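Side-chain contacts in 3-oxoadipate enol-lactonase (Burkholderia xenovorans, PDB 2XUA), which probably hydrolyses the enol-lactone of 3-oxoadipate during bacterial catechol breakdown, using an alpha/beta-hydrolase core topped by a helical cap: residues A153-W158 with D176-T181; E145-L150 with E184-N189; R157-D162 with V169-I174. All coordinates share one frame; numbering follows the deposited sequence.

Contact 1 of 3, residues A153-W158 with D176-T181. With SHF (laevulinic acid), chain C.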
loop_
_atom_site.group_PDB
_atom_site.type_symbol
_atom_site.label_atom_id
_atom_site.label_comp_id
_atom_site.label_asym_id
_atom_site.label_seq_id
_atom_site.Cartn_x
_atom_site.Cartn_y
_atom_site.Cartn_z
ATOM N N ALA B 153 19.352 3.225 6.069
ATOM C CA ALA B 153 19.838 4.542 6.416
ATOM C C ALA B 153 18.708 5.541 6.467
ATOM O O ALA B 153 18.707 6.421 7.319
ATOM C CB ALA B 153 20.886 5.017 5.407
ATOM N N VAL B 154 17.756 5.417 5.542
ATOM C CA VAL B 154 16.700 6.453 5.383
ATOM C C VAL B 154 15.559 6.321 6.360
ATOM O O VAL B 154 15.153 7.311 6.973
ATOM C CB VAL B 154 16.168 6.574 3.919
ATOM C CG1 VAL B 154 14.946 7.529 3.847
ATOM C CG2 VAL B 154 17.301 7.021 3.022
ATOM N N LEU B 155 15.053 5.110 6.532
ATOM C CA LEU B 155 13.856 4.884 7.392
ATOM C C LEU B 155 13.938 5.369 8.818
ATOM O O LEU B 155 12.972 5.884 9.357
ATOM C CB LEU B 155 13.423 3.409 7.365
ATOM C CG LEU B 155 12.499 3.033 6.196
ATOM C CD1 LEU B 155 12.700 3.858 4.940
ATOM C CD2 LEU B 155 12.608 1.528 5.861
ATOM N N PRO B 156 15.096 5.197 9.458
ATOM C CA PRO B 156 15.199 5.718 10.798
ATOM C C PRO B 156 15.109 7.220 10.831
ATOM O O PRO B 156 14.866 7.780 11.904
ATOM C CB PRO B 156 16.599 5.248 11.263
ATOM C CG PRO B 156 16.796 3.979 10.449
ATOM C CD PRO B 156 16.293 4.428 9.091
ATOM N N ARG B 157 15.297 7.889 9.695
ATOM C CA ARG B 157 15.129 9.352 9.706
ATOM C C ARG B 157 13.655 9.770 9.650
ATOM O O ARG B 157 13.343 10.963 9.754
ATOM C CB ARG B 157 15.910 9.978 8.543
ATOM C CG ARG B 157 17.446 9.901 8.794
ATOM C CD ARG B 157 18.224 10.016 7.467
ATOM N NE ARG B 157 18.088 11.332 6.823
ATOM C CZ ARG B 157 18.579 12.493 7.299
ATOM N NH1 ARG B 157 19.239 12.543 8.474
ATOM N NH2 ARG B 157 18.400 13.616 6.595
ATOM N N TRP B 158 12.760 8.805 9.456
ATOM C CA TRP B 158 11.344 9.122 9.199
ATOM C C TRP B 158 10.498 8.979 10.439
ATOM O O TRP B 158 9.461 9.615 10.544
ATOM C CB TRP B 158 10.801 8.151 8.146
ATOM C CG TRP B 158 11.251 8.471 6.748
ATOM C CD1 TRP B 158 12.210 9.382 6.333
ATOM C CD2 TRP B 158 10.735 7.856 5.561
ATOM N NE1 TRP B 158 12.334 9.329 4.944
ATOM C CE2 TRP B 158 11.423 8.406 4.462
ATOM C CE3 TRP B 158 9.766 6.864 5.340
ATOM C CZ2 TRP B 158 11.172 8.003 3.165
ATOM C CZ3 TRP B 158 9.491 6.483 4.051
ATOM C CH2 TRP B 158 10.211 7.041 2.968
ATOM N N ASP B 176 8.134 -1.527 2.573
ATOM C CA ASP B 176 7.905 -2.301 1.325
ATOM C C ASP B 176 7.784 -1.348 0.168
ATOM O O ASP B 176 8.299 -1.618 -0.927
ATOM C CB ASP B 176 6.660 -3.211 1.409
ATOM C CG ASP B 176 6.606 -4.276 0.289
ATOM O OD1 ASP B 176 7.633 -4.923 0.039
ATOM O OD2 ASP B 176 5.525 -4.461 -0.351
ATOM N N VAL B 177 7.122 -0.226 0.379
ATOM C CA VAL B 177 6.951 0.748 -0.723
ATOM C C VAL B 177 8.302 1.386 -1.051
ATOM O O VAL B 177 8.700 1.520 -2.239
ATOM C CB VAL B 177 5.961 1.849 -0.292
ATOM C CG1 VAL B 177 5.964 3.023 -1.298
ATOM C CG2 VAL B 177 4.536 1.202 -0.139
ATOM N N PHE B 178 9.029 1.741 0.005
ATOM C CA PHE B 178 10.353 2.376 -0.206
ATOM C C PHE B 178 11.264 1.428 -1.021
ATOM O O PHE B 178 11.751 1.794 -2.083
ATOM C CB PHE B 178 10.954 2.723 1.152
ATOM C CG PHE B 178 12.254 3.441 1.044
ATOM C CD1 PHE B 178 12.284 4.819 1.052
ATOM C CD2 PHE B 178 13.446 2.733 0.859
ATOM C CE1 PHE B 178 13.521 5.504 0.964
ATOM C CE2 PHE B 178 14.687 3.419 0.718
ATOM C CZ PHE B 178 14.699 4.789 0.763
ATOM N N VAL B 179 11.398 0.170 -0.596
ATOM C CA VAL B 179 12.372 -0.698 -1.231
ATOM C C VAL B 179 11.988 -1.125 -2.631
ATOM O O VAL B 179 12.854 -1.597 -3.340
ATOM C CB VAL B 179 12.856 -1.915 -0.363
ATOM C CG1 VAL B 179 13.353 -1.432 0.957
ATOM C CG2 VAL B 179 11.731 -2.955 -0.180
ATOM N N HIS B 180 10.714 -0.963 -3.019
ATOM C CA HIS B 180 10.297 -1.297 -4.355
ATOM C C HIS B 180 10.162 -0.078 -5.242
ATOM O O HIS B 180 9.742 -0.194 -6.400
ATOM C CB HIS B 180 9.028 -2.149 -4.306
ATOM C CG HIS B 180 9.348 -3.554 -3.897
ATOM N ND1 HIS B 180 9.758 -4.499 -4.809
ATOM C CD2 HIS B 180 9.466 -4.124 -2.675
ATOM C CE1 HIS B 180 10.073 -5.609 -4.161
ATOM N NE2 HIS B 180 9.913 -5.403 -2.867
ATOM N N THR B 181 10.601 1.078 -4.729
ATOM C CA THR B 181 10.645 2.301 -5.572
ATOM C C THR B 181 11.690 2.109 -6.660
ATOM O O THR B 181 12.800 1.637 -6.372
ATOM C CB THR B 181 10.955 3.537 -4.719
ATOM O OG1 THR B 181 9.870 3.678 -3.781
ATOM C CG2 THR B 181 10.946 4.844 -5.548
HETATM C C4 SHF C . 13.658 10.206 1.437
HETATM C C5 SHF C . 12.205 10.649 1.650
HETATM C C3 SHF C . 14.812 11.073 1.967
HETATM C C2 SHF C . 14.538 12.049 3.140
HETATM C C1 SHF C . 15.857 12.393 3.954
HETATM O O4 SHF C . 13.899 9.122 0.873
HETATM O O1 SHF C . 16.005 11.710 4.984
HETATM O OH1 SHF C . 16.632 13.353 3.622
#
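Phe178 meets Val154, Leu155 and Trp158 with different parts of its ring, and it contributes 86 of the 166 Å² buried between residues 153-158 and 176-181. Its CG stands anti to the backbone N (chi1 -177°), which carries the ring from the last turn of helix 168-179 toward the other segment. Leu155 supplies the face contact: its CD1 is 4.1 Å from the centroid of the Phe178 ring and 18° off the ring normal, a CH-pi contact. The same methyl also lies over a face of the Trp158 indole, filling the corner between the two aromatic groups. Those groups form an offset edge-to-face pair, with the edge of Phe178 toward the indole face; the planes are at 79°, and Trp158 CH2 lies 3.6 Å from Phe178 CD1. Val154 lies roughly perpendicular to the Phe178 side chain, and its CG1 reaches to 3.8 Å from Phe178 CE1.

The bound laevulinic acid touches both segments. Its ketone oxygen O4 lies at the edge of the Phe178 ring, 3.6 Å from CE1, while its methyl C5 is 3.2 Å from Trp158 CZ2. At the carboxylate end, Arg157 NE donates a 2.8 Å hydrogen bond to O1, whereas the approach of Arg157 NH2 to OH1 is weak at 3.5 Å. Trp158 also touches His244, a member of a probable Ser-His-Asp triad, so the cluster borders the likely catalytic centre.

Among its neighbours, Val154 packs on Arg138 of helix 132-145, and Phe178 reaches back to Met147 and Ala151 of helix 147-154. These helices belong to the cap inserted between strands 117-123 and 209-214 of the central sheet.

Contact 2 of 3, residues E145-L150 with E184-N189. With SHF (laevulinic acid), chain C.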
loop_
_atom_site.group_PDB
_atom_site.type_symbol
_atom_site.label_atom_id
_atom_site.label_comp_id
_atom_site.label_asym_id
_atom_site.label_seq_id
_atom_site.Cartn_x
_atom_site.Cartn_y
_atom_site.Cartn_z
ATOM N N GLU B 145 23.629 0.558 -5.903
ATOM C CA GLU B 145 23.505 -0.445 -4.828
ATOM C C GLU B 145 22.036 -0.851 -4.577
ATOM O O GLU B 145 21.773 -1.898 -3.973
ATOM C CB GLU B 145 24.127 0.065 -3.519
ATOM C CG GLU B 145 25.615 0.145 -3.503
ATOM C CD GLU B 145 26.138 0.552 -2.143
ATOM O OE1 GLU B 145 27.075 1.360 -2.087
ATOM O OE2 GLU B 145 25.583 0.101 -1.122
ATOM N N GLY B 146 21.090 -0.053 -5.070
ATOM C CA GLY B 146 19.675 -0.404 -4.962
ATOM C C GLY B 146 19.093 0.040 -3.621
ATOM O O GLY B 146 19.775 0.623 -2.795
HETATM N N MSE B 147 17.816 -0.250 -3.412
HETATM C CA MSE B 147 17.043 0.478 -2.453
HETATM C C MSE B 147 17.042 -0.166 -1.081
HETATM O O MSE B 147 16.703 0.482 -0.100
HETATM C CB MSE B 147 15.626 0.658 -2.982
HETATM C CG MSE B 147 15.578 1.397 -4.288
HETATM SE SE MSE B 147 16.076 3.181 -3.980
HETATM C CE MSE B 147 14.599 3.755 -2.903
ATOM N N HIS B 148 17.397 -1.443 -1.011
ATOM C CA HIS B 148 17.482 -2.125 0.287
ATOM C C HIS B 148 18.535 -1.512 1.174
ATOM O O HIS B 148 18.313 -1.255 2.368
ATOM C CB HIS B 148 17.711 -3.635 0.080
ATOM C CG HIS B 148 16.426 -4.410 -0.085
ATOM N ND1 HIS B 148 15.853 -4.666 -1.322
ATOM C CD2 HIS B 148 15.581 -4.944 0.837
ATOM C CE1 HIS B 148 14.726 -5.337 -1.154
ATOM N NE2 HIS B 148 14.536 -5.515 0.145
ATOM N N ALA B 149 19.678 -1.222 0.561
ATOM C CA ALA B 149 20.787 -0.521 1.226
ATOM C C ALA B 149 20.403 0.853 1.819
ATOM O O ALA B 149 20.750 1.218 2.988
ATOM C CB ALA B 149 21.987 -0.396 0.207
ATOM N N LEU B 150 19.647 1.602 1.022
ATOM C CA LEU B 150 19.210 2.933 1.388
ATOM C C LEU B 150 18.180 2.912 2.497
ATOM O O LEU B 150 18.187 3.783 3.364
ATOM C CB LEU B 150 18.569 3.590 0.202
ATOM C CG LEU B 150 19.342 4.677 -0.478
ATOM C CD1 LEU B 150 20.119 3.999 -1.555
ATOM C CD2 LEU B 150 18.297 5.485 -1.100
ATOM N N GLU B 184 16.262 4.347 -10.212
ATOM C CA GLU B 184 16.547 5.475 -11.119
ATOM C C GLU B 184 15.543 6.590 -10.872
ATOM O O GLU B 184 15.929 7.768 -10.762
ATOM C CB GLU B 184 16.524 5.040 -12.623
ATOM C CG GLU B 184 16.722 6.201 -13.577
ATOM C CD GLU B 184 17.957 7.056 -13.286
ATOM O OE1 GLU B 184 17.949 8.257 -13.628
ATOM O OE2 GLU B 184 18.954 6.543 -12.696
ATOM N N GLY B 185 14.257 6.205 -10.710
ATOM C CA GLY B 185 13.203 7.180 -10.374
ATOM C C GLY B 185 13.531 7.920 -9.091
ATOM O O GLY B 185 13.410 9.129 -8.999
ATOM N N TYR B 186 13.930 7.179 -8.078
ATOM C CA TYR B 186 14.276 7.757 -6.766
ATOM C C TYR B 186 15.503 8.689 -6.890
ATOM O O TYR B 186 15.471 9.837 -6.478
ATOM C CB TYR B 186 14.613 6.615 -5.823
ATOM C CG TYR B 186 14.988 7.059 -4.436
ATOM C CD1 TYR B 186 14.007 7.226 -3.438
ATOM C CD2 TYR B 186 16.328 7.350 -4.112
ATOM C CE1 TYR B 186 14.352 7.601 -2.127
ATOM C CE2 TYR B 186 16.683 7.781 -2.808
ATOM C CZ TYR B 186 15.700 7.889 -1.822
ATOM O OH TYR B 186 16.027 8.313 -0.538
ATOM N N ALA B 187 16.597 8.181 -7.442
ATOM C CA ALA B 187 17.763 9.046 -7.689
ATOM C C ALA B 187 17.401 10.316 -8.519
ATOM O O ALA B 187 17.876 11.417 -8.227
ATOM C CB ALA B 187 18.850 8.229 -8.389
ATOM N N SER B 188 16.557 10.203 -9.537
ATOM C CA SER B 188 16.259 11.416 -10.313
ATOM C C SER B 188 15.539 12.477 -9.497
ATOM O O SER B 188 15.667 13.662 -9.767
ATOM C CB SER B 188 15.464 11.109 -11.576
ATOM O OG SER B 188 16.225 10.256 -12.404
ATOM N N ASN B 189 14.742 12.029 -8.525
ATOM C CA ASN B 189 14.040 12.934 -7.605
ATOM C C ASN B 189 15.034 13.493 -6.620
ATOM O O ASN B 189 14.954 14.674 -6.249
ATOM C CB ASN B 189 12.876 12.196 -6.916
ATOM C CG ASN B 189 11.647 12.104 -7.827
ATOM O OD1 ASN B 189 11.068 13.116 -8.138
ATOM N ND2 ASN B 189 11.296 10.926 -8.290
HETATM C C4 SHF C . 13.658 10.206 1.437
HETATM C C5 SHF C . 12.205 10.649 1.650
HETATM C C3 SHF C . 14.812 11.073 1.967
HETATM C C2 SHF C . 14.538 12.049 3.140
HETATM C C1 SHF C . 15.857 12.393 3.954
HETATM O O4 SHF C . 13.899 9.122 0.873
HETATM O O1 SHF C . 16.005 11.710 4.984
HETATM O OH1 SHF C . 16.632 13.353 3.622
#
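Tyr186 OH donates a 2.7 Å hydrogen bond to the ketone oxygen O4 of the bound laevulinic acid, and the ring behind that hydroxyl is backed by Met147 and Leu150. Met147, present as selenomethionine, works on a ring face. Bends at chi2 and chi3 fold its chain so that CE comes 3.8 Å from the Tyr186 ring centroid, 23° off the normal, and displaced toward the CD1 rim, where CE and CD1 are 3.6 Å apart. CE makes a CH-pi contact, and SE, 4.5 Å from the same centroid, adds the Met-aromatic one.

Leu150 CD2 lies on the same side of the ring as Met147 CE, over toward CE2. The distance from Leu150 CD2 to Tyr186 CE2 is 3.3 Å, very short for two carbons, and the leucine torsions (chi1 -107°) depart from staggered values, so the exact position of the leucine end is doubtful. Both groups back the phenol from the same side, which probably restricts its movement that way, while the ligand bond is made at its hydroxyl end.

No hydrogen bond crosses between residues 145-150 and 184-189. The contact joins the start of helix 147-154 to helix 183-195. Tyr186 also touches Arg138 and Ala142 of helix 132-145, and Phe178 of helix 168-179 packs against both Met147 and Leu150, so helices 132-145, 147-154, 168-179 and 183-195 of the cap meet around Tyr186 and its two partners.

Contact 3 of 3, residues R157-D162 with V169-I174. With SHF (laevulinic acid), chain C.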
loop_
_atom_site.group_PDB
_atom_site.type_symbol
_atom_site.label_atom_id
_atom_site.label_comp_id
_atom_site.label_asym_id
_atom_site.label_seq_id
_atom_site.Cartn_x
_atom_site.Cartn_y
_atom_site.Cartn_z
ATOM N N ARG B 157 15.297 7.889 9.695
ATOM C CA ARG B 157 15.129 9.352 9.706
ATOM C C ARG B 157 13.655 9.770 9.650
ATOM O O ARG B 157 13.343 10.963 9.754
ATOM C CB ARG B 157 15.910 9.978 8.543
ATOM C CG ARG B 157 17.446 9.901 8.794
ATOM C CD ARG B 157 18.224 10.016 7.467
ATOM N NE ARG B 157 18.088 11.332 6.823
ATOM C CZ ARG B 157 18.579 12.493 7.299
ATOM N NH1 ARG B 157 19.239 12.543 8.474
ATOM N NH2 ARG B 157 18.400 13.616 6.595
ATOM N N TRP B 158 12.760 8.805 9.456
ATOM C CA TRP B 158 11.344 9.122 9.199
ATOM C C TRP B 158 10.498 8.979 10.439
ATOM O O TRP B 158 9.461 9.615 10.544
ATOM C CB TRP B 158 10.801 8.151 8.146
ATOM C CG TRP B 158 11.251 8.471 6.748
ATOM C CD1 TRP B 158 12.210 9.382 6.333
ATOM C CD2 TRP B 158 10.735 7.856 5.561
ATOM N NE1 TRP B 158 12.334 9.329 4.944
ATOM C CE2 TRP B 158 11.423 8.406 4.462
ATOM C CE3 TRP B 158 9.766 6.864 5.340
ATOM C CZ2 TRP B 158 11.172 8.003 3.165
ATOM C CZ3 TRP B 158 9.491 6.483 4.051
ATOM C CH2 TRP B 158 10.211 7.041 2.968
ATOM N N PHE B 159 10.914 8.132 11.386
ATOM C CA PHE B 159 10.117 7.945 12.610
ATOM C C PHE B 159 11.020 7.976 13.794
ATOM O O PHE B 159 12.194 7.607 13.632
ATOM C CB PHE B 159 9.430 6.559 12.555
ATOM C CG PHE B 159 8.489 6.411 11.384
ATOM C CD1 PHE B 159 7.271 7.058 11.369
ATOM C CD2 PHE B 159 8.856 5.667 10.281
ATOM C CE1 PHE B 159 6.373 6.937 10.281
ATOM C CE2 PHE B 159 7.976 5.540 9.194
ATOM C CZ PHE B 159 6.693 6.177 9.223
ATOM N N THR B 160 10.517 8.373 14.972
ATOM C CA THR B 160 11.342 8.234 16.192
ATOM C C THR B 160 11.557 6.737 16.445
ATOM O O THR B 160 10.794 5.891 15.919
ATOM C CB THR B 160 10.680 8.902 17.414
ATOM O OG1 THR B 160 9.411 8.264 17.661
ATOM C CG2 THR B 160 10.463 10.401 17.115
ATOM N N ALA B 161 12.652 6.407 17.126
ATOM C CA ALA B 161 12.954 5.027 17.543
ATOM C C ALA B 161 11.760 4.381 18.236
ATOM O O ALA B 161 11.460 3.189 18.034
ATOM C CB ALA B 161 14.185 4.989 18.506
ATOM N N ASP B 162 11.091 5.143 19.072
ATOM C CA ASP B 162 10.034 4.551 19.868
ATOM C C ASP B 162 8.851 4.175 18.961
ATOM O O ASP B 162 8.242 3.132 19.139
ATOM C CB ASP B 162 9.540 5.570 20.876
ATOM C CG ASP B 162 8.332 5.070 21.691
ATOM O OD1 ASP B 162 8.375 3.950 22.276
ATOM O OD2 ASP B 162 7.341 5.816 21.750
ATOM N N VAL B 169 4.270 -3.130 12.053
ATOM C CA VAL B 169 3.467 -3.397 10.850
ATOM C C VAL B 169 3.478 -2.136 9.930
ATOM O O VAL B 169 3.683 -2.261 8.723
ATOM C CB VAL B 169 1.990 -3.855 11.169
ATOM C CG1 VAL B 169 1.077 -3.786 9.921
ATOM C CG2 VAL B 169 1.925 -5.330 11.651
ATOM N N VAL B 170 3.226 -0.969 10.516
ATOM C CA VAL B 170 3.326 0.320 9.775
ATOM C C VAL B 170 4.721 0.381 9.159
ATOM O O VAL B 170 4.872 0.640 7.990
ATOM C CB VAL B 170 3.132 1.508 10.660
ATOM C CG1 VAL B 170 3.284 2.818 9.798
ATOM C CG2 VAL B 170 1.708 1.530 11.280
ATOM N N LEU B 171 5.768 0.127 9.946
ATOM C CA LEU B 171 7.131 0.179 9.346
ATOM C C LEU B 171 7.326 -0.746 8.165
ATOM O O LEU B 171 7.926 -0.344 7.152
ATOM C CB LEU B 171 8.257 0.032 10.399
ATOM C CG LEU B 171 8.474 1.525 10.627
ATOM C CD1 LEU B 171 8.011 2.079 11.997
ATOM C CD2 LEU B 171 9.753 2.168 9.977
ATOM N N ALA B 172 6.921 -2.012 8.318
ATOM C CA ALA B 172 7.063 -2.987 7.247
ATOM C C ALA B 172 6.344 -2.546 5.965
ATOM O O ALA B 172 6.859 -2.726 4.854
ATOM C CB ALA B 172 6.567 -4.379 7.723
HETATM N N MSE B 173 5.175 -1.933 6.089
HETATM C CA MSE B 173 4.448 -1.544 4.886
HETATM C C MSE B 173 5.094 -0.359 4.189
HETATM O O MSE B 173 5.170 -0.289 2.949
HETATM C CB MSE B 173 3.001 -1.211 5.284
HETATM C CG MSE B 173 2.217 -2.535 5.658
HETATM SE SE MSE B 173 0.437 -1.954 6.152
HETATM C CE MSE B 173 -0.553 -1.983 4.420
ATOM N N ILE B 174 5.508 0.606 5.003
ATOM C CA ILE B 174 6.225 1.781 4.501
ATOM C C ILE B 174 7.558 1.345 3.837
ATOM O O ILE B 174 7.930 1.815 2.740
ATOM C CB ILE B 174 6.453 2.795 5.720
ATOM C CG1 ILE B 174 5.121 3.454 6.151
ATOM C CG2 ILE B 174 7.456 3.825 5.381
ATOM C CD1 ILE B 174 4.444 4.275 5.070
HETATM C C4 SHF C . 13.658 10.206 1.437
HETATM C C5 SHF C . 12.205 10.649 1.650
HETATM C C3 SHF C . 14.812 11.073 1.967
HETATM C C2 SHF C . 14.538 12.049 3.140
HETATM C C1 SHF C . 15.857 12.393 3.954
HETATM O O4 SHF C . 13.899 9.122 0.873
HETATM O O1 SHF C . 16.005 11.710 4.984
HETATM O OH1 SHF C . 16.632 13.353 3.622
#
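Ile174 CG2 is the bump of this contact, and the hollow that takes it lies between the edges of Trp158 and Phe159. The methyl sits in the plane of the indole, 3.6 Å from Trp158 CZ3 and with Trp158 CE3 only slightly farther off. It is also near the plane of the neighbouring phenyl ring, where Phe159 CE2 is its closest atom. Torsion chi1 of Ile174 (-71°) turns CG1 beside the backbone N and leaves CG2 anti to that N, directed at the notch.

Leu171, one turn earlier on helix 168-179, makes the second fit. It and Phe159 run antiparallel, alongside one another, and both leucine methyls lie to one side of the ring, near its CD2 corner. Of the two, Leu171 CD2 is the closer, 3.6 Å from Phe159 CD2. Phe159 therefore wedges against both helix residues and buries more area than any other residue here, 80 of the 201 Å² in total.

Around this core, Ile248 of helix 246-249 touches both Phe159 and Ile174, and the Tyr163 ring of helix 161-166 meets Phe159 at a shallow interplanar angle. Val170, on the same helix as Leu171 and Ile174, packs on Val170 of the second subunit.

Every contact between residues 157-162 and 169-174 is carbon against carbon, without a hydrogen bond or salt bridge. Such packing depends on complementary shape instead of bond direction; here it packs against one indole edge, while another edge of Trp158 faces the bound laevulinic acid, and it may thereby influence how the indole is placed.

How the contacts relate
All three contacts are apolar and belong to the helical cap around the ligand. In contacts 1 and 2 every touching residue is buried, while contact 3 includes the partly exposed Leu171. Contacts 1 and 3 share Arg157, Trp158 and helix 168-179, with centres about 9 Å apart; contacts 1 and 2 share helix 147-154 and touch through Met147, which lies against the backbone of residues 178-181. Contacts 2 and 3 stand about 19 Å apart, centre to centre, without touching. Aromatic faces are used in contacts 1 and 2, whereas contact 3 relies on ring edges and oblique packing. Polar grip on the ligand is divided: Arg157, common to contacts 1 and 3, bonds its carboxylate, contact 2 its ketone. Contacts 1 and 3 also border the second subunit.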